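PDB 2FFI: 2-pyrone-4,6-dicarboxylic acid hydrolase, putative, which probably hydrolyses the lactone ring of 2-pyrone-4,6-dicarboxylate and is built on a TIM-barrel fold. Local coordinates for residues A[147-152]-A[183-188]; A[151-156]-A[163-168]; A[217-222]-A[229-234]; A[50-55]-A[250-255]. All coordinates share one frame; numbering follows the deposited sequence.

Contact 1: A[147-152]-A[183-188]; sequences ADIPVL and AELLTL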
loop_
_atom_site.group_PDB
_atom_site.type_symbol
_atom_site.label_atom_id
_atom_site.label_comp_id
_atom_site.label_asym_id
_atom_site.label_seq_id
_atom_site.Cartn_x
_atom_site.Cartn_y
_atom_site.Cartn_z
ATOM N N ALA A 147 3.709 13.988 8.576
ATOM C CA ALA A 147 4.240 14.545 9.814
ATOM C C ALA A 147 4.620 13.475 10.823
ATOM O O ALA A 147 5.603 13.634 11.547
ATOM C CB ALA A 147 3.239 15.506 10.424
ATOM N N ASP A 148 3.865 12.379 10.849
ATOM C CA ASP A 148 4.125 11.290 11.789
ATOM C C ASP A 148 4.924 10.110 11.222
ATOM O O ASP A 148 5.401 9.251 11.975
ATOM C CB ASP A 148 2.802 10.788 12.364
ATOM C CG ASP A 148 2.210 11.756 13.357
ATOM O OD1 ASP A 148 0.983 12.019 13.287
ATOM O OD2 ASP A 148 2.982 12.256 14.216
ATOM N N ILE A 149 5.092 10.078 9.904
ATOM C CA ILE A 149 5.829 8.998 9.263
ATOM C C ILE A 149 7.242 8.794 9.810
ATOM O O ILE A 149 7.560 7.715 10.299
ATOM C CB ILE A 149 5.880 9.218 7.737
ATOM C CG1 ILE A 149 4.466 9.152 7.180
ATOM C CG2 ILE A 149 6.755 8.174 7.061
ATOM C CD1 ILE A 149 3.748 7.884 7.520
ATOM N N PRO A 150 8.107 9.822 9.743
ATOM C CA PRO A 150 9.471 9.646 10.263
ATOM C C PRO A 150 9.568 9.118 11.702
ATOM O O PRO A 150 10.585 8.538 12.083
ATOM C CB PRO A 150 10.088 11.037 10.112
ATOM C CG PRO A 150 8.896 11.956 10.186
ATOM C CD PRO A 150 7.876 11.219 9.340
ATOM N N VAL A 151 8.520 9.320 12.500
ATOM C CA VAL A 151 8.530 8.849 13.885
ATOM C C VAL A 151 8.157 7.380 13.941
ATOM O O VAL A 151 8.721 6.635 14.726
ATOM C CB VAL A 151 7.543 9.647 14.774
ATOM C CG1 VAL A 151 7.548 9.082 16.169
ATOM C CG2 VAL A 151 7.927 11.123 14.805
ATOM N N LEU A 152 7.211 6.975 13.100
ATOM C CA LEU A 152 6.769 5.589 13.036
ATOM C C LEU A 152 7.840 4.732 12.360
ATOM O O LEU A 152 8.033 3.574 12.719
ATOM C CB LEU A 152 5.450 5.496 12.270
ATOM N N ALA A 183 9.972 16.629 4.641
ATOM C CA ALA A 183 11.362 17.040 4.643
ATOM C C ALA A 183 12.214 15.953 5.274
ATOM O O ALA A 183 13.190 15.498 4.676
ATOM C CB ALA A 183 11.523 18.328 5.407
ATOM N N GLU A 184 11.847 15.534 6.482
ATOM C CA GLU A 184 12.596 14.488 7.184
ATOM C C GLU A 184 12.613 13.214 6.351
ATOM O O GLU A 184 13.539 12.424 6.435
ATOM C CB GLU A 184 11.951 14.191 8.544
ATOM C CG GLU A 184 11.841 15.373 9.489
ATOM C CD GLU A 184 11.020 15.059 10.741
ATOM O OE1 GLU A 184 9.784 14.898 10.623
ATOM O OE2 GLU A 184 11.610 14.963 11.843
ATOM N N LEU A 185 11.576 13.030 5.543
ATOM C CA LEU A 185 11.459 11.857 4.692
ATOM C C LEU A 185 12.545 11.842 3.597
ATOM O O LEU A 185 13.139 10.795 3.327
ATOM C CB LEU A 185 10.052 11.821 4.081
ATOM C CG LEU A 185 9.509 10.561 3.412
ATOM C CD1 LEU A 185 10.157 10.386 2.053
ATOM C CD2 LEU A 185 9.760 9.353 4.296
ATOM N N LEU A 186 12.820 12.998 2.991
ATOM C CA LEU A 186 13.830 13.096 1.935
ATOM C C LEU A 186 15.229 13.108 2.506
ATOM O O LEU A 186 16.202 13.262 1.773
ATOM C CB LEU A 186 13.647 14.377 1.124
ATOM C CG LEU A 186 12.265 14.667 0.575
ATOM C CD1 LEU A 186 12.300 15.990 -0.140
ATOM C CD2 LEU A 186 11.837 13.549 -0.343
ATOM N N THR A 187 15.326 12.953 3.818
ATOM C CA THR A 187 16.614 12.977 4.489
ATOM C C THR A 187 16.680 11.835 5.484
ATOM O O THR A 187 17.676 11.666 6.181
ATOM C CB THR A 187 16.812 14.309 5.257
ATOM O OG1 THR A 187 16.400 15.404 4.432
ATOM C CG2 THR A 187 18.274 14.508 5.626
ATOM N N LEU A 188 15.616 11.043 5.543
ATOM C CA LEU A 188 15.552 9.926 6.483
ATOM C C LEU A 188 16.749 8.988 6.379
ATOM O O LEU A 188 17.435 8.943 5.360
ATOM C CB LEU A 188 14.264 9.127 6.275
ATOM C CG LEU A 188 13.935 8.061 7.323
ATOM C CD1 LEU A 188 13.774 8.708 8.701
ATOM C CD2 LEU A 188 12.651 7.349 6.918
#
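Pro150 and Glu184 make the main touch between the start of helix 149-156 and the end of the short helix 182-185. Their side chains cross at about a right angle: the carboxylate oxygen OE1 of Glu184 comes within 3.1 Å of CG of Pro150, and CB of Glu184 lies 4.0 Å from CB of the same proline. Because CG of Glu184 sits anti to its own carbonyl carbon (chi1 -58°) and the chain is extended beyond it, the acid reaches across to CG of the proline ring.

A second, purely apolar touch lies deeper, where Ile149 CG2 meets Leu185 CD2 at 4.3 Å.

Polar bonds hold each side separately. On the first segment, Leu152 N is bonded to Asp148 O at 3.1 Å, while the carboxylate of Asp148 pairs with Arg144. On the second, Thr187 OG1 donates to Ala183 O at 3.2 Å, tilted 32° from the carbonyl plane, and Leu185 O is hydrogen-bonded to His225 ND1. The other oxygen of Glu184, OE2, has a long, weak ion pair with Arg154 NH1.

With only a methyl at Glu184, as in an alanine, the CG side of Pro150 would probably lose its cover and Arg154 its distant counter-charge. The contact thus combines a small apolar touch with a carboxylate lying against a proline ring, and no polar bond joins the two segments.

Contact 2: A[151-156]-A[163-168]; sequences VLVRAL and IVIDHF. With PO4 (phosphate ion), chain C.
Val153 packs on Ile163 where the helix of a beta-alpha-beta unit of the TIM barrel (strand 139-142, helix 149-156, strand 163-165) lies over the strand that follows it. The short segments run nearly antiparallel, at 170°, with their axes 9.9 Å apart. CD1 of Ile163 is the central atom: it lies 3.8 Å from Val153 CG1, 3.5 Å from Val153 O and 4.0 Å from Leu156 CB. Ile163 gets there because CG1 is anti to its carbonyl carbon (chi1 -56°) and the branch continues extended, placing CD1 against Val153. The other valine methyl, CG2, meets Ile165 CD1 at 4.1 Å, these two side chains crossing at about a right angle.

Farther out, backbone bonds of Ile163 to Lys193 and Trp195, and of Val164 to Val140 and Leu142, fix the strand between its neighbours. Beyond its C-terminal end, the end at which amidohydrolase barrels carry their active site, Asp166 forms a salt bridge with Arg110, whose NH1 also binds a phosphate, and His167 ND1 is hydrogen-bonded to Ser199 OG. A leucine at His167 would probably leave Ser199 without this ring partner and the phosphate, likely a crystallisation ion, held by one bond fewer.

His167 NE2 donates to O3 of that phosphate at 2.7 Å, with an N-H...O angle of 153° and the oxygen in the ring plane.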
loop_
_atom_site.group_PDB
_atom_site.type_symbol
_atom_site.label_atom_id
_atom_site.label_comp_id
_atom_site.label_asym_id
_atom_site.label_seq_id
_atom_site.Cartn_x
_atom_site.Cartn_y
_atom_site.Cartn_z
ATOM N N VAL A 151 8.520 9.320 12.500
ATOM C CA VAL A 151 8.530 8.849 13.885
ATOM C C VAL A 151 8.157 7.380 13.941
ATOM O O VAL A 151 8.721 6.635 14.726
ATOM C CB VAL A 151 7.543 9.647 14.774
ATOM C CG1 VAL A 151 7.548 9.082 16.169
ATOM C CG2 VAL A 151 7.927 11.123 14.805
ATOM N N LEU A 152 7.211 6.975 13.100
ATOM C CA LEU A 152 6.769 5.589 13.036
ATOM C C LEU A 152 7.840 4.732 12.360
ATOM O O LEU A 152 8.033 3.574 12.719
ATOM C CB LEU A 152 5.450 5.496 12.270
ATOM N N VAL A 153 8.539 5.313 11.387
ATOM C CA VAL A 153 9.598 4.613 10.660
ATOM C C VAL A 153 10.799 4.348 11.559
ATOM O O VAL A 153 11.370 3.259 11.526
ATOM C CB VAL A 153 10.093 5.423 9.438
ATOM C CG1 VAL A 153 11.294 4.733 8.823
ATOM C CG2 VAL A 153 8.984 5.564 8.414
ATOM N N ARG A 154 11.174 5.355 12.349
ATOM C CA ARG A 154 12.307 5.256 13.263
ATOM C C ARG A 154 12.021 4.346 14.448
ATOM O O ARG A 154 12.938 3.880 15.129
ATOM C CB ARG A 154 12.737 6.649 13.761
ATOM C CG ARG A 154 13.871 7.275 12.938
ATOM C CD ARG A 154 14.479 8.486 13.631
ATOM N NE ARG A 154 13.705 9.715 13.427
ATOM C CZ ARG A 154 13.909 10.583 12.435
ATOM N NH1 ARG A 154 13.147 11.664 12.343
ATOM N NH2 ARG A 154 14.878 10.382 11.539
ATOM N N ALA A 155 10.742 4.091 14.686
ATOM C CA ALA A 155 10.332 3.221 15.777
ATOM C C ALA A 155 10.430 1.767 15.312
ATOM O O ALA A 155 10.820 0.891 16.077
ATOM C CB ALA A 155 8.905 3.547 16.192
ATOM N N LEU A 156 10.079 1.519 14.054
ATOM C CA LEU A 156 10.137 0.172 13.490
ATOM C C LEU A 156 11.526 -0.107 12.930
ATOM O O LEU A 156 11.840 -1.231 12.536
ATOM C CB LEU A 156 9.120 0.022 12.362
ATOM C CG LEU A 156 7.652 0.212 12.710
ATOM C CD1 LEU A 156 6.845 0.253 11.439
ATOM C CD2 LEU A 156 7.192 -0.901 13.615
ATOM N N ILE A 163 9.882 -1.428 5.582
ATOM C CA ILE A 163 8.848 -0.473 5.913
ATOM C C ILE A 163 8.327 0.157 4.618
ATOM O O ILE A 163 9.085 0.810 3.879
ATOM C CB ILE A 163 9.397 0.639 6.823
ATOM C CG1 ILE A 163 10.023 0.019 8.075
ATOM C CG2 ILE A 163 8.277 1.614 7.162
ATOM C CD1 ILE A 163 10.888 0.983 8.885
ATOM N N VAL A 164 7.034 -0.052 4.363
ATOM C CA VAL A 164 6.346 0.484 3.198
ATOM C C VAL A 164 5.449 1.660 3.577
ATOM O O VAL A 164 4.516 1.489 4.361
ATOM C CB VAL A 164 5.454 -0.584 2.540
ATOM C CG1 VAL A 164 4.735 0.019 1.343
ATOM C CG2 VAL A 164 6.287 -1.776 2.108
ATOM N N ILE A 165 5.724 2.832 2.996
ATOM C CA ILE A 165 4.962 4.055 3.256
ATOM C C ILE A 165 3.899 4.291 2.182
ATOM O O ILE A 165 4.215 4.313 0.996
ATOM C CB ILE A 165 5.912 5.274 3.325
ATOM C CG1 ILE A 165 6.907 5.079 4.456
ATOM C CG2 ILE A 165 5.148 6.547 3.635
ATOM C CD1 ILE A 165 7.957 6.128 4.491
ATOM N N ASP A 166 2.646 4.476 2.607
ATOM C CA ASP A 166 1.520 4.679 1.689
ATOM C C ASP A 166 1.316 6.088 1.152
ATOM O O ASP A 166 1.492 7.072 1.865
ATOM C CB ASP A 166 0.209 4.254 2.349
ATOM C CG ASP A 166 0.120 2.760 2.586
ATOM O OD1 ASP A 166 -0.920 2.328 3.135
ATOM O OD2 ASP A 166 1.069 2.018 2.233
ATOM N N HIS A 167 0.920 6.160 -0.116
ATOM C CA HIS A 167 0.634 7.410 -0.806
ATOM C C HIS A 167 1.613 8.538 -0.571
ATOM O O HIS A 167 1.276 9.522 0.071
ATOM C CB HIS A 167 -0.756 7.909 -0.433
ATOM C CG HIS A 167 -1.798 6.839 -0.417
ATOM N ND1 HIS A 167 -1.841 5.833 -1.352
ATOM C CD2 HIS A 167 -2.847 6.628 0.412
ATOM C CE1 HIS A 167 -2.870 5.043 -1.100
ATOM N NE2 HIS A 167 -3.496 5.505 -0.035
ATOM N N PHE A 168 2.822 8.406 -1.089
ATOM C CA PHE A 168 3.813 9.472 -0.949
ATOM C C PHE A 168 4.061 9.864 0.501
ATOM O O PHE A 168 4.796 10.815 0.787
ATOM C CB PHE A 168 3.339 10.705 -1.709
ATOM C CG PHE A 168 3.234 10.505 -3.193
ATOM C CD1 PHE A 168 4.329 10.742 -4.016
ATOM C CD2 PHE A 168 2.024 10.138 -3.779
ATOM C CE1 PHE A 168 4.219 10.627 -5.387
ATOM C CE2 PHE A 168 1.909 10.020 -5.159
ATOM C CZ PHE A 168 3.009 10.270 -5.966
HETATM P P PO4 C . -6.593 3.211 1.526
HETATM O O1 PO4 C . -6.270 1.916 2.177
HETATM O O2 PO4 C . -6.989 4.205 2.556
HETATM O O3 PO4 C . -5.402 3.711 0.801
HETATM O O4 PO4 C . -7.715 3.012 0.577
#

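Contact 3: A[217-222]-A[229-234]; sequences QALCAL and ERLMWG
The beta-alpha-beta unit of strand 194-199, helix 208-225 and strand 231-234 is closed here by three leucines, Leu219 and Leu222 of the helix and Leu231 of the strand. One methyl does the work: CD2 of Leu231 approaches Leu219 CD2 to 3.6 Å, the two side chains crossing at a slant, and reaches Leu222 CB at 3.8 Å. It therefore lies against two residues three apart in sequence, about one turn of the helix. Leu231 points its CB toward the helix, and with CG anti to the carbonyl carbon (chi1 -76°) CD2 meets both leucines; the nearest alpha carbons, CA of Leu222 and CA of Leu231, remain 8.0 Å apart. Polar groups contribute nothing across the interface. The helix has its own bonds, such as Leu222 N to Ala218 O at 2.7 Å.

Just before the strand, Arg230 curls back on the chain. Its NH2 donates to Glu229 O at 2.6 Å, with the acceptor in the guanidinium plane but the donor standing above the carbonyl plane, 55° out of it. NE of the same arginine is hydrogen-bonded to Gly192 O.

Around this core, Leu222 and Leu231 both also rest on Val196 of strand 194-199. Helix 182-185 adds Phe182 beside Ala218 and Leu222, and helix 262-276 brings Leu268 against Leu231.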
loop_
_atom_site.group_PDB
_atom_site.type_symbol
_atom_site.label_atom_id
_atom_site.label_comp_id
_atom_site.label_asym_id
_atom_site.label_seq_id
_atom_site.Cartn_x
_atom_site.Cartn_y
_atom_site.Cartn_z
ATOM N N GLN A 217 6.829 16.511 -8.357
ATOM C CA GLN A 217 8.006 16.944 -7.622
ATOM C C GLN A 217 8.407 15.878 -6.603
ATOM O O GLN A 217 9.578 15.520 -6.486
ATOM C CB GLN A 217 7.697 18.259 -6.901
ATOM C CG GLN A 217 7.275 19.389 -7.823
ATOM C CD GLN A 217 8.422 19.900 -8.676
ATOM O OE1 GLN A 217 8.229 20.733 -9.566
ATOM N NE2 GLN A 217 9.632 19.406 -8.402
ATOM N N ALA A 218 7.414 15.376 -5.877
ATOM C CA ALA A 218 7.615 14.359 -4.849
ATOM C C ALA A 218 8.343 13.133 -5.381
ATOM O O ALA A 218 9.265 12.630 -4.741
ATOM C CB ALA A 218 6.268 13.949 -4.244
ATOM N N LEU A 219 7.925 12.662 -6.554
ATOM C CA LEU A 219 8.538 11.499 -7.178
ATOM C C LEU A 219 10.011 11.750 -7.415
ATOM O O LEU A 219 10.860 10.995 -6.956
ATOM C CB LEU A 219 7.870 11.184 -8.517
ATOM C CG LEU A 219 7.507 9.714 -8.763
ATOM C CD1 LEU A 219 6.935 9.566 -10.155
ATOM C CD2 LEU A 219 8.722 8.832 -8.582
ATOM N N CYS A 220 10.325 12.811 -8.141
ATOM C CA CYS A 220 11.716 13.107 -8.416
ATOM C C CYS A 220 12.551 13.205 -7.151
ATOM O O CYS A 220 13.672 12.719 -7.131
ATOM C CB CYS A 220 11.847 14.395 -9.239
ATOM S SG CYS A 220 11.155 14.256 -10.939
ATOM N N ALA A 221 12.019 13.815 -6.096
ATOM C CA ALA A 221 12.785 13.951 -4.850
ATOM C C ALA A 221 12.884 12.614 -4.118
ATOM O O ALA A 221 13.935 12.241 -3.596
ATOM C CB ALA A 221 12.139 15.006 -3.938
ATOM N N LEU A 222 11.764 11.906 -4.081
ATOM C CA LEU A 222 11.696 10.608 -3.439
ATOM C C LEU A 222 12.706 9.650 -4.068
ATOM O O LEU A 222 13.576 9.133 -3.379
ATOM C CB LEU A 222 10.273 10.055 -3.557
ATOM C CG LEU A 222 9.492 9.799 -2.266
ATOM C CD1 LEU A 222 9.656 10.948 -1.293
ATOM C CD2 LEU A 222 8.032 9.586 -2.616
ATOM N N GLU A 229 14.286 1.380 -7.164
ATOM C CA GLU A 229 14.083 0.048 -6.591
ATOM C C GLU A 229 13.345 0.110 -5.253
ATOM O O GLU A 229 13.212 -0.895 -4.557
ATOM C CB GLU A 229 15.434 -0.670 -6.410
ATOM C CG GLU A 229 15.290 -2.177 -6.129
ATOM C CD GLU A 229 16.617 -2.934 -6.021
ATOM O OE1 GLU A 229 17.450 -2.823 -6.956
ATOM O OE2 GLU A 229 16.814 -3.658 -5.011
ATOM N N ARG A 230 12.858 1.295 -4.902
ATOM C CA ARG A 230 12.151 1.472 -3.648
ATOM C C ARG A 230 10.827 2.185 -3.808
ATOM O O ARG A 230 10.130 2.420 -2.828
ATOM C CB ARG A 230 13.026 2.224 -2.652
ATOM C CG ARG A 230 14.157 1.384 -2.114
ATOM C CD ARG A 230 13.652 0.383 -1.116
ATOM N NE ARG A 230 14.727 -0.503 -0.686
ATOM C CZ ARG A 230 15.268 -1.436 -1.457
ATOM N NH1 ARG A 230 16.242 -2.197 -0.990
ATOM N NH2 ARG A 230 14.829 -1.616 -2.693
ATOM N N LEU A 231 10.479 2.524 -5.044
ATOM C CA LEU A 231 9.215 3.187 -5.321
ATOM C C LEU A 231 8.337 2.306 -6.210
ATOM O O LEU A 231 8.799 1.775 -7.218
ATOM C CB LEU A 231 9.467 4.528 -5.998
ATOM C CG LEU A 231 9.966 5.653 -5.082
ATOM C CD1 LEU A 231 11.326 5.305 -4.567
ATOM C CD2 LEU A 231 10.037 6.984 -5.836
HETATM N N MSE A 232 7.073 2.140 -5.831
HETATM C CA MSE A 232 6.156 1.324 -6.620
HETATM C C MSE A 232 4.803 2.004 -6.757
HETATM O O MSE A 232 4.353 2.702 -5.847
HETATM C CB MSE A 232 5.962 -0.045 -5.979
HETATM C CG MSE A 232 5.127 -0.022 -4.729
HETATM SE SE MSE A 232 5.593 -1.489 -3.571
HETATM C CE MSE A 232 6.574 -0.474 -2.279
ATOM N N TRP A 233 4.152 1.789 -7.894
ATOM C CA TRP A 233 2.850 2.396 -8.146
ATOM C C TRP A 233 1.662 1.584 -7.660
ATOM O O TRP A 233 1.631 0.363 -7.794
ATOM C CB TRP A 233 2.661 2.650 -9.643
ATOM C CG TRP A 233 1.300 3.190 -9.997
ATOM C CD1 TRP A 233 0.921 4.502 -10.044
ATOM C CD2 TRP A 233 0.139 2.419 -10.377
ATOM N NE1 TRP A 233 -0.403 4.593 -10.435
ATOM C CE2 TRP A 233 -0.900 3.334 -10.648
ATOM C CE3 TRP A 233 -0.120 1.043 -10.512
ATOM C CZ2 TRP A 233 -2.172 2.926 -11.054
ATOM C CZ3 TRP A 233 -1.399 0.631 -10.914
ATOM C CH2 TRP A 233 -2.405 1.574 -11.183
ATOM N N GLY A 234 0.671 2.282 -7.119
ATOM C CA GLY A 234 -0.541 1.624 -6.662
ATOM C C GLY A 234 -1.776 2.261 -7.281
ATOM O O GLY A 234 -1.757 3.437 -7.608
#

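Contact 4: A[50-55]-A[250-255]; sequences RAHGFS and SAVEQF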
loop_
_atom_site.group_PDB
_atom_site.type_symbol
_atom_site.label_atom_id
_atom_site.label_comp_id
_atom_site.label_asym_id
_atom_site.label_seq_id
_atom_site.Cartn_x
_atom_site.Cartn_y
_atom_site.Cartn_z
ATOM N N ARG A 50 -6.695 -6.274 -16.054
ATOM C CA ARG A 50 -6.334 -6.675 -17.408
ATOM C C ARG A 50 -6.690 -5.618 -18.404
ATOM O O ARG A 50 -6.015 -5.465 -19.424
ATOM C CB ARG A 50 -6.998 -7.988 -17.820
ATOM C CG ARG A 50 -8.481 -8.077 -17.556
ATOM C CD ARG A 50 -9.112 -9.183 -18.401
ATOM N NE ARG A 50 -8.281 -10.381 -18.512
ATOM C CZ ARG A 50 -8.045 -11.241 -17.519
ATOM N NH1 ARG A 50 -8.578 -11.040 -16.313
ATOM N NH2 ARG A 50 -7.280 -12.317 -17.733
ATOM N N ALA A 51 -7.736 -4.869 -18.089
ATOM C CA ALA A 51 -8.197 -3.825 -18.970
ATOM C C ALA A 51 -7.191 -2.702 -19.082
ATOM O O ALA A 51 -7.221 -1.947 -20.051
ATOM C CB ALA A 51 -9.535 -3.299 -18.485
ATOM N N HIS A 52 -6.291 -2.583 -18.109
ATOM C CA HIS A 52 -5.294 -1.508 -18.168
ATOM C C HIS A 52 -3.847 -1.981 -18.228
ATOM O O HIS A 52 -2.921 -1.207 -17.992
ATOM C CB HIS A 52 -5.474 -0.541 -16.988
ATOM C CG HIS A 52 -6.810 0.134 -16.970
ATOM N ND1 HIS A 52 -7.978 -0.544 -16.696
ATOM C CD2 HIS A 52 -7.176 1.406 -17.256
ATOM C CE1 HIS A 52 -9.003 0.277 -16.818
ATOM N NE2 HIS A 52 -8.545 1.468 -17.158
ATOM N N GLY A 53 -3.648 -3.244 -18.568
ATOM C CA GLY A 53 -2.298 -3.757 -18.621
ATOM C C GLY A 53 -2.032 -4.689 -17.458
ATOM O O GLY A 53 -2.144 -5.900 -17.595
ATOM N N PHE A 54 -1.694 -4.124 -16.305
ATOM C CA PHE A 54 -1.392 -4.893 -15.090
ATOM C C PHE A 54 -1.958 -6.305 -15.061
ATOM O O PHE A 54 -3.128 -6.519 -15.337
ATOM C CB PHE A 54 -1.887 -4.126 -13.876
ATOM C CG PHE A 54 -1.624 -2.667 -13.962
ATOM C CD1 PHE A 54 -2.505 -1.830 -14.629
ATOM C CD2 PHE A 54 -0.460 -2.134 -13.441
ATOM C CE1 PHE A 54 -2.226 -0.470 -14.773
ATOM C CE2 PHE A 54 -0.170 -0.790 -13.575
ATOM C CZ PHE A 54 -1.053 0.051 -14.247
ATOM N N SER A 55 -1.118 -7.261 -14.685
ATOM C CA SER A 55 -1.488 -8.671 -14.640
ATOM C C SER A 55 -1.513 -9.254 -13.226
ATOM O O SER A 55 -2.177 -10.259 -12.968
ATOM C CB SER A 55 -0.492 -9.483 -15.484
ATOM O OG SER A 55 0.860 -9.248 -15.074
ATOM N N SER A 250 -8.668 6.586 -14.584
ATOM C CA SER A 250 -8.262 7.945 -14.230
ATOM C C SER A 250 -7.020 7.890 -13.353
ATOM O O SER A 250 -6.258 8.850 -13.293
ATOM C CB SER A 250 -9.379 8.691 -13.499
ATOM O OG SER A 250 -9.438 8.400 -12.116
ATOM N N ALA A 251 -6.801 6.761 -12.681
ATOM C CA ALA A 251 -5.627 6.614 -11.841
ATOM C C ALA A 251 -4.394 6.362 -12.720
ATOM O O ALA A 251 -3.332 6.941 -12.484
ATOM C CB ALA A 251 -5.835 5.472 -10.865
ATOM N N VAL A 252 -4.533 5.503 -13.733
ATOM C CA VAL A 252 -3.419 5.194 -14.651
ATOM C C VAL A 252 -3.031 6.463 -15.436
ATOM O O VAL A 252 -1.856 6.782 -15.616
ATOM C CB VAL A 252 -3.825 4.068 -15.650
ATOM C CG1 VAL A 252 -2.661 3.719 -16.553
ATOM C CG2 VAL A 252 -4.300 2.847 -14.885
ATOM N N GLU A 253 -4.053 7.176 -15.895
ATOM C CA GLU A 253 -3.893 8.424 -16.629
ATOM C C GLU A 253 -3.069 9.430 -15.827
ATOM O O GLU A 253 -2.329 10.226 -16.403
ATOM C CB GLU A 253 -5.265 9.007 -16.934
ATOM C CG GLU A 253 -6.043 8.235 -18.006
ATOM C CD GLU A 253 -7.412 8.836 -18.296
ATOM O OE1 GLU A 253 -7.605 10.047 -18.019
ATOM O OE2 GLU A 253 -8.288 8.097 -18.811
ATOM N N GLN A 254 -3.211 9.404 -14.502
ATOM C CA GLN A 254 -2.439 10.293 -13.640
ATOM C C GLN A 254 -1.020 9.758 -13.560
ATOM O O GLN A 254 -0.070 10.506 -13.328
ATOM C CB GLN A 254 -2.992 10.327 -12.222
ATOM C CG GLN A 254 -4.260 11.099 -11.996
ATOM C CD GLN A 254 -4.715 10.978 -10.552
ATOM O OE1 GLN A 254 -4.931 9.870 -10.059
ATOM N NE2 GLN A 254 -4.854 12.115 -9.863
ATOM N N PHE A 255 -0.872 8.450 -13.707
ATOM C CA PHE A 255 0.461 7.872 -13.657
ATOM C C PHE A 255 1.180 8.315 -14.917
ATOM O O PHE A 255 2.281 8.861 -14.854
ATOM C CB PHE A 255 0.378 6.349 -13.578
ATOM C CG PHE A 255 1.653 5.659 -13.913
ATOM C CD1 PHE A 255 1.835 5.095 -15.173
ATOM C CD2 PHE A 255 2.677 5.591 -12.987
ATOM C CE1 PHE A 255 3.022 4.477 -15.510
ATOM C CE2 PHE A 255 3.869 4.975 -13.312
ATOM C CZ PHE A 255 4.042 4.417 -14.578
#
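Val252 holds CG1 anti to its backbone N (chi1 -178°), and this rotation directs the other methyl, CG2, from helix 248-258 at His52 and Phe54. Both of those rings are attached through a CG anti to the carbonyl carbon (chi1 -61° in His52 and -41° in Phe54), and CG2 touches both, the two ring atoms lying at about a right angle as seen from the methyl. It lies 3.9 Å from Phe54 CE1 and 4.0 Å from His52 CD2, with His52 CB at 4.2 Å. Phe54 and Val252 slide past each other in opposite directions, whereas His52 crosses the valine at a slant. Within the loop, CB of His52 also sits in plane at the edge of the Phe54 ring.

Between the two ring residues, Gly53 has backbone angles at which a CB would crowd the carbonyl O of His52. The glycine thus lets the chain turn sharply after helix 42-51, with both rings still touching the same valine.

The polar end of His52 is engaged elsewhere: ND1 is hydrogen-bonded to Gln48 O, one turn back in helix 42-51, while the ring meets that of Phe248. On the inner side, Phe54 stacks on Trp233 of the last sheet strand, and Phe255 meets the same indole edge-to-face.

Between the segments themselves the contact is apolar, a single methyl against two ring carbons and a CB, joining the end of one outer helix to another that lies 195 residues farther along the chain, without polar bonds or charge pairing.

Overall arrangement
Contacts 1 and 2 share helix 149-156, their centres only 8 Å apart, and Ile149 CG2 touches Ile165 CD1 at 3.5 Å. Contact 3, in a later beta-alpha-beta unit, lies about 15 Å from contact 1 and 14 Å from contact 2 between centres; Leu222 is the common neighbour, meeting Leu185 and Leu186 of contact 1 and Phe168 of contact 2. Contact 4 encloses the other three along the chain and, at 17 Å between centres, meets contact 3 through Trp233. Contacts 2 and 4 lie on opposite sides of the chain's centre. Only contact 2 reaches the phosphate; contact 3 joins helix to sheet, and contacts 1 and 4 join helix ends and loops outside it.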